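Local coordinates for protein peroxiredoxin PRX1, mitochondrial (Saccharomyces cerevisiae, PDB 5YKJ) that reduces peroxides as a mitochondrial 1-Cys thiol peroxidase, its oxidised cysteine probably being restored through the glutathione and thioredoxin systems, at residues F51-P56 with A87-V92; K55-K60 with E155-I160. One frame throughout, in Å; residues are numbered along the deposited sequence.

How the interactions relate
Both contacts lie in the thioredoxin-like part of the chain and start from the same piece of it. Residues 51-56 span the break between helix 46-53 and helix 55-59, and residues 55-60 carry the second helix onward. Interaction 1 ties the end of helix 46-53 to residues 87-92, which lead from helix 73-87 to edge strand 96-98. Interaction 2 joins helix 55-59 to helix 153-169, much later in the chain. Their centres are about 13 Å apart. The first segments overlap at Lys55 and Pro56. Helix 46-53 thus meets an outlying loop, and helix 55-59, just after it, meets helix 153-169. Phe51 CE1 packs on Phe58 CZ at 3.8 Å and connects the two contacts.

Interaction 1 of 2, residues F51-P56 with A87-V92; sequences FAKLKP and AKVKNV
Lys53 NZ donates a hydrogen bond of 3.2 Å to Ala87 O, at the end of helix 73-87. In this thioredoxin-like fold the contact joins the last turn of helix 46-53 to the loop between helix 73-87 and strand 96-98. The ammonium meets the carbonyl from the side: the C=O...N angle is 117°, and the nitrogen is tilted 27° from the carbonyl plane. The lysine chain bends at chi3, and chi4 (-90°) then sets NZ near this oxygen. Since C-terminal carbonyls carry the negative end of a helix dipole, the positive charge is probably welcome here.

Below the ammonium the contact is apolar. The side chains of Lys53 and Val89 cross at about a right angle. Val89 CG1 reaches the root of the lysine, 3.8 Å from Lys53 CA and 3.9 Å from Lys53 CG. Ala87 CB lies 4.2 Å from Lys53 CG.

Ala52 points its CB at the loop. This methyl is 4.3 Å from Val89 CG2 and 4.2 Å from Val92 CG2, and both valine methyls meet it from the same, loop side. Val92 also packs on Ile80 and Lys84 of helix 73-87, which ties the loop back to its own helix. A water bridges the two backbones, giving one hydrogen to Ala52 O at 3.0 Å and the other to Asn91 O at 3.1 Å.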
loop_
_atom_site.group_PDB
_atom_site.type_symbol
_atom_site.label_atom_id
_atom_site.label_comp_id
_atom_site.label_asym_id
_atom_site.label_seq_id
_atom_site.Cartn_x
_atom_site.Cartn_y
_atom_site.Cartn_z
ATOM N N PHE A 51 8.121 -8.200 0.468
ATOM C CA PHE A 51 7.476 -7.465 1.525
ATOM C C PHE A 51 7.796 -8.109 2.859
ATOM O O PHE A 51 7.944 -7.452 3.815
ATOM C CB PHE A 51 5.965 -7.388 1.308
ATOM C CG PHE A 51 5.554 -6.348 0.308
ATOM C CD1 PHE A 51 5.701 -5.024 0.578
ATOM C CD2 PHE A 51 4.997 -6.709 -0.878
ATOM C CE1 PHE A 51 5.323 -4.093 -0.356
ATOM C CE2 PHE A 51 4.633 -5.767 -1.826
ATOM C CZ PHE A 51 4.787 -4.455 -1.564
ATOM N N ALA A 52 7.840 -9.422 2.873
ATOM C CA ALA A 52 8.189 -10.111 4.124
ATOM C C ALA A 52 9.606 -9.787 4.595
ATOM O O ALA A 52 9.823 -9.560 5.724
ATOM C CB ALA A 52 8.036 -11.621 3.996
ATOM N N LYS A 53 10.537 -9.811 3.694
ATOM C CA LYS A 53 11.912 -9.517 4.039
ATOM C C LYS A 53 12.061 -8.095 4.508
ATOM O O LYS A 53 12.866 -7.814 5.319
ATOM C CB LYS A 53 12.825 -9.604 2.862
ATOM C CG LYS A 53 13.098 -10.900 2.191
ATOM C CD LYS A 53 14.436 -10.715 1.457
ATOM C CE LYS A 53 14.487 -11.100 0.012
ATOM N NZ LYS A 53 14.884 -12.511 0.007
ATOM N N LEU A 54 11.315 -7.205 3.885
ATOM C CA LEU A 54 11.413 -5.792 4.188
ATOM C C LEU A 54 10.473 -5.263 5.256
ATOM O O LEU A 54 10.464 -4.128 5.486
ATOM C CB LEU A 54 11.253 -4.981 2.912
ATOM C CG LEU A 54 12.334 -5.179 1.857
ATOM C CD1 LEU A 54 11.788 -4.631 0.557
ATOM C CD2 LEU A 54 13.554 -4.363 2.243
ATOM N N LYS A 55 9.763 -6.129 5.950
ATOM C CA LYS A 55 8.790 -5.700 6.924
ATOM C C LYS A 55 9.389 -4.696 7.963
ATOM O O LYS A 55 8.747 -3.830 8.378
ATOM C CB LYS A 55 8.137 -6.886 7.643
ATOM C CG LYS A 55 7.213 -6.478 8.748
ATOM C CD LYS A 55 6.521 -7.637 9.400
ATOM C CE LYS A 55 5.865 -7.174 10.671
ATOM N NZ LYS A 55 6.764 -6.896 11.801
ATOM N N PRO A 56 10.666 -4.860 8.334
ATOM C CA PRO A 56 11.263 -3.896 9.277
ATOM C C PRO A 56 11.277 -2.467 8.758
ATOM O O PRO A 56 11.208 -1.572 9.530
ATOM C CB PRO A 56 12.702 -4.407 9.471
ATOM C CG PRO A 56 12.587 -5.868 9.259
ATOM C CD PRO A 56 11.530 -6.054 8.212
ATOM N N ALA A 87 12.077 -16.730 0.326
ATOM C CA ALA A 87 12.591 -15.494 0.833
ATOM C C ALA A 87 13.655 -15.650 1.898
ATOM O O ALA A 87 14.305 -14.714 2.219
ATOM C CB ALA A 87 11.476 -14.687 1.411
ATOM N N LYS A 88 13.786 -16.831 2.459
ATOM C CA LYS A 88 14.685 -17.040 3.567
ATOM C C LYS A 88 14.348 -16.107 4.719
ATOM O O LYS A 88 15.173 -15.403 5.187
ATOM C CB LYS A 88 16.156 -16.955 3.190
ATOM C CG LYS A 88 16.544 -18.015 2.181
ATOM C CD LYS A 88 18.028 -18.042 1.906
ATOM C CE LYS A 88 18.592 -19.414 2.177
ATOM N NZ LYS A 88 18.139 -20.423 1.212
ATOM N N VAL A 89 13.099 -16.124 5.124
ATOM C CA VAL A 89 12.625 -15.362 6.255
ATOM C C VAL A 89 12.045 -16.358 7.265
ATOM O O VAL A 89 11.519 -17.343 6.903
ATOM C CB VAL A 89 11.528 -14.338 5.939
ATOM C CG1 VAL A 89 12.087 -13.090 5.246
ATOM C CG2 VAL A 89 10.442 -14.967 5.127
ATOM N N LYS A 90 12.201 -16.051 8.530
ATOM C CA LYS A 90 11.732 -16.890 9.617
ATOM C C LYS A 90 10.229 -16.930 9.842
ATOM O O LYS A 90 9.715 -17.821 10.336
ATOM C CB LYS A 90 12.492 -16.590 10.899
ATOM C CG LYS A 90 13.972 -16.776 10.739
ATOM C CD LYS A 90 14.647 -16.623 12.092
ATOM C CE LYS A 90 16.155 -16.513 11.947
ATOM N NZ LYS A 90 16.833 -16.572 13.274
ATOM N N ASN A 91 9.621 -15.848 9.424
ATOM C CA ASN A 91 8.194 -15.746 9.440
ATOM C C ASN A 91 7.719 -14.622 8.537
ATOM O O ASN A 91 8.468 -13.774 8.204
ATOM C CB ASN A 91 7.627 -15.660 10.855
ATOM C CG ASN A 91 7.659 -14.282 11.390
ATOM O OD1 ASN A 91 8.555 -13.576 11.127
ATOM N ND2 ASN A 91 6.655 -13.904 12.089
ATOM N N VAL A 92 6.463 -14.704 8.165
ATOM C CA VAL A 92 5.811 -13.658 7.400
ATOM C C VAL A 92 4.958 -12.993 8.469
ATOM O O VAL A 92 3.998 -13.517 8.875
ATOM C CB VAL A 92 4.917 -14.233 6.342
ATOM C CG1 VAL A 92 4.155 -13.118 5.615
ATOM C CG2 VAL A 92 5.789 -14.961 5.344
HETATM O O HOH W 1 7.996 -10.755 7.793
#

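Interaction 2 of 2, residues K55-K60 with E155-I160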
loop_
_atom_site.group_PDB
_atom_site.type_symbol
_atom_site.label_atom_id
_atom_site.label_comp_id
_atom_site.label_asym_id
_atom_site.label_seq_id
_atom_site.Cartn_x
_atom_site.Cartn_y
_atom_site.Cartn_z
ATOM N N LYS A 55 9.763 -6.129 5.950
ATOM C CA LYS A 55 8.790 -5.700 6.924
ATOM C C LYS A 55 9.389 -4.696 7.963
ATOM O O LYS A 55 8.747 -3.830 8.378
ATOM C CB LYS A 55 8.137 -6.886 7.643
ATOM C CG LYS A 55 7.213 -6.478 8.748
ATOM C CD LYS A 55 6.521 -7.637 9.400
ATOM C CE LYS A 55 5.865 -7.174 10.671
ATOM N NZ LYS A 55 6.764 -6.896 11.801
ATOM N N PRO A 56 10.666 -4.860 8.334
ATOM C CA PRO A 56 11.263 -3.896 9.277
ATOM C C PRO A 56 11.277 -2.467 8.758
ATOM O O PRO A 56 11.208 -1.572 9.530
ATOM C CB PRO A 56 12.702 -4.407 9.471
ATOM C CG PRO A 56 12.587 -5.868 9.259
ATOM C CD PRO A 56 11.530 -6.054 8.212
ATOM N N GLU A 57 11.432 -2.334 7.452
ATOM C CA GLU A 57 11.422 -1.049 6.795
ATOM C C GLU A 57 10.033 -0.402 6.950
ATOM O O GLU A 57 9.919 0.771 7.124
ATOM C CB GLU A 57 11.799 -1.151 5.330
ATOM C CG GLU A 57 13.273 -1.239 5.110
ATOM C CD GLU A 57 14.040 -0.181 5.869
ATOM O OE1 GLU A 57 14.710 -0.504 6.846
ATOM O OE2 GLU A 57 13.950 0.952 5.457
ATOM N N PHE A 58 8.990 -1.209 6.836
ATOM C CA PHE A 58 7.646 -0.751 7.037
ATOM C C PHE A 58 7.316 -0.493 8.525
ATOM O O PHE A 58 6.712 0.458 8.856
ATOM C CB PHE A 58 6.636 -1.673 6.334
ATOM C CG PHE A 58 6.795 -1.711 4.848
ATOM C CD1 PHE A 58 6.125 -0.828 4.090
ATOM C CD2 PHE A 58 7.536 -2.655 4.229
ATOM C CE1 PHE A 58 6.213 -0.826 2.733
ATOM C CE2 PHE A 58 7.656 -2.658 2.863
ATOM C CZ PHE A 58 6.976 -1.729 2.103
ATOM N N ASP A 59 7.808 -1.375 9.390
ATOM C CA ASP A 59 7.555 -1.198 10.779
ATOM C C ASP A 59 8.073 0.157 11.266
ATOM O O ASP A 59 7.422 0.813 11.997
ATOM C CB ASP A 59 8.281 -2.282 11.584
ATOM C CG ASP A 59 7.680 -3.654 11.431
ATOM O OD1 ASP A 59 6.509 -3.786 11.143
ATOM O OD2 ASP A 59 8.400 -4.601 11.675
ATOM N N LYS A 60 9.242 0.535 10.824
ATOM C CA LYS A 60 9.809 1.768 11.294
ATOM C C LYS A 60 9.091 3.001 10.812
ATOM O O LYS A 60 9.296 4.055 11.329
ATOM C CB LYS A 60 11.298 1.824 11.032
ATOM C CG LYS A 60 11.665 2.036 9.630
ATOM C CD LYS A 60 13.107 2.405 9.457
ATOM C CE LYS A 60 14.078 1.268 9.638
ATOM N NZ LYS A 60 15.225 1.645 8.791
ATOM N N GLU A 155 9.899 1.769 -4.543
ATOM C CA GLU A 155 8.953 2.799 -4.873
ATOM C C GLU A 155 7.826 2.883 -3.841
ATOM O O GLU A 155 7.386 3.935 -3.553
ATOM C CB GLU A 155 8.426 2.599 -6.292
ATOM C CG GLU A 155 7.432 3.666 -6.775
ATOM C CD GLU A 155 8.001 5.090 -6.832
ATOM O OE1 GLU A 155 9.160 5.238 -6.671
ATOM O OE2 GLU A 155 7.226 5.978 -7.096
ATOM N N VAL A 156 7.369 1.752 -3.333
ATOM C CA VAL A 156 6.337 1.789 -2.323
ATOM C C VAL A 156 6.867 2.541 -1.087
ATOM O O VAL A 156 6.210 3.304 -0.536
ATOM C CB VAL A 156 5.879 0.357 -1.929
ATOM C CG1 VAL A 156 4.978 0.372 -0.681
ATOM C CG2 VAL A 156 5.216 -0.331 -3.102
ATOM N N LEU A 157 8.087 2.258 -0.701
ATOM C CA LEU A 157 8.666 2.958 0.414
ATOM C C LEU A 157 8.870 4.466 0.113
ATOM O O LEU A 157 8.725 5.269 0.963
ATOM C CB LEU A 157 9.969 2.300 0.880
ATOM C CG LEU A 157 9.896 0.950 1.592
ATOM C CD1 LEU A 157 11.244 0.233 1.556
ATOM C CD2 LEU A 157 9.374 1.098 2.996
ATOM N N ARG A 158 9.241 4.764 -1.113
ATOM C CA ARG A 158 9.482 6.145 -1.489
ATOM C C ARG A 158 8.209 6.997 -1.366
ATOM O O ARG A 158 8.220 8.053 -0.815
ATOM C CB ARG A 158 10.082 6.238 -2.903
ATOM C CG ARG A 158 10.645 7.609 -3.276
ATOM C CD ARG A 158 10.930 7.788 -4.760
ATOM N NE ARG A 158 9.739 7.792 -5.565
ATOM C CZ ARG A 158 9.023 8.868 -5.787
ATOM N NH1 ARG A 158 9.407 10.050 -5.326
ATOM N NH2 ARG A 158 7.932 8.770 -6.492
ATOM N N VAL A 159 7.123 6.477 -1.882
ATOM C CA VAL A 159 5.876 7.184 -1.778
ATOM C C VAL A 159 5.362 7.287 -0.355
ATOM O O VAL A 159 4.747 8.196 -0.057
ATOM C CB VAL A 159 4.789 6.744 -2.771
ATOM C CG1 VAL A 159 5.351 6.808 -4.150
ATOM C CG2 VAL A 159 4.249 5.372 -2.441
ATOM N N ILE A 160 5.610 6.271 0.454
ATOM C CA ILE A 160 5.189 6.330 1.826
ATOM C C ILE A 160 5.955 7.491 2.502
ATOM O O ILE A 160 5.400 8.252 3.224
ATOM C CB ILE A 160 5.448 5.009 2.593
ATOM C CG1 ILE A 160 4.421 3.958 2.209
ATOM C CG2 ILE A 160 5.310 5.228 4.099
ATOM C CD1 ILE A 160 4.878 2.554 2.523
#
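The Phe58 ring has Leu157 over one face and Val156 and Ile160 at its edge. Leu157 CD2 makes a CH-pi contact, 3.8 Å from the ring centroid and 15° off the normal. It sits slightly toward the rim, nearest Phe58 CE1. Val156 CG1 lies at the edge, in the ring plane, 3.8 Å from Phe58 CE1. Ile160 CD1 approaches the same carbon near the plane, at 3.6 Å. Phe58 CE1 is therefore touched by three methyl groups. A chi1 of -63° sets Phe58 CG anti to the carbonyl carbon, and from there the ring reaches across to helix 153-169.

Phe58 also rests on Val63 and Leu65 of strand 63-69. An alanine in place of Phe58 would probably open a gap between the helices and leave the methyls of Leu157, Val156 and Ile160 without their aromatic partner.

Glu57 CB extends the apolar patch, 4.0 Å from Leu157 CD2 and 4.1 Å from Leu157 CD1. Its carboxylate leads to charged partners: Lys60 NZ bonds Glu57 OE1 at 2.9 Å, and Arg61 forms a salt bridge with OE2.

The helix segments run nearly parallel, at 5°, with axes 11.3 Å apart. Phe58 and Leu157, meeting face to methyl, bridge much of this separation. Ile160 rests on Val63 and Val156 on Phe143 of strand 139-144, so the helix pair packs side by side on the central sheet, as is typical of the thioredoxin fold.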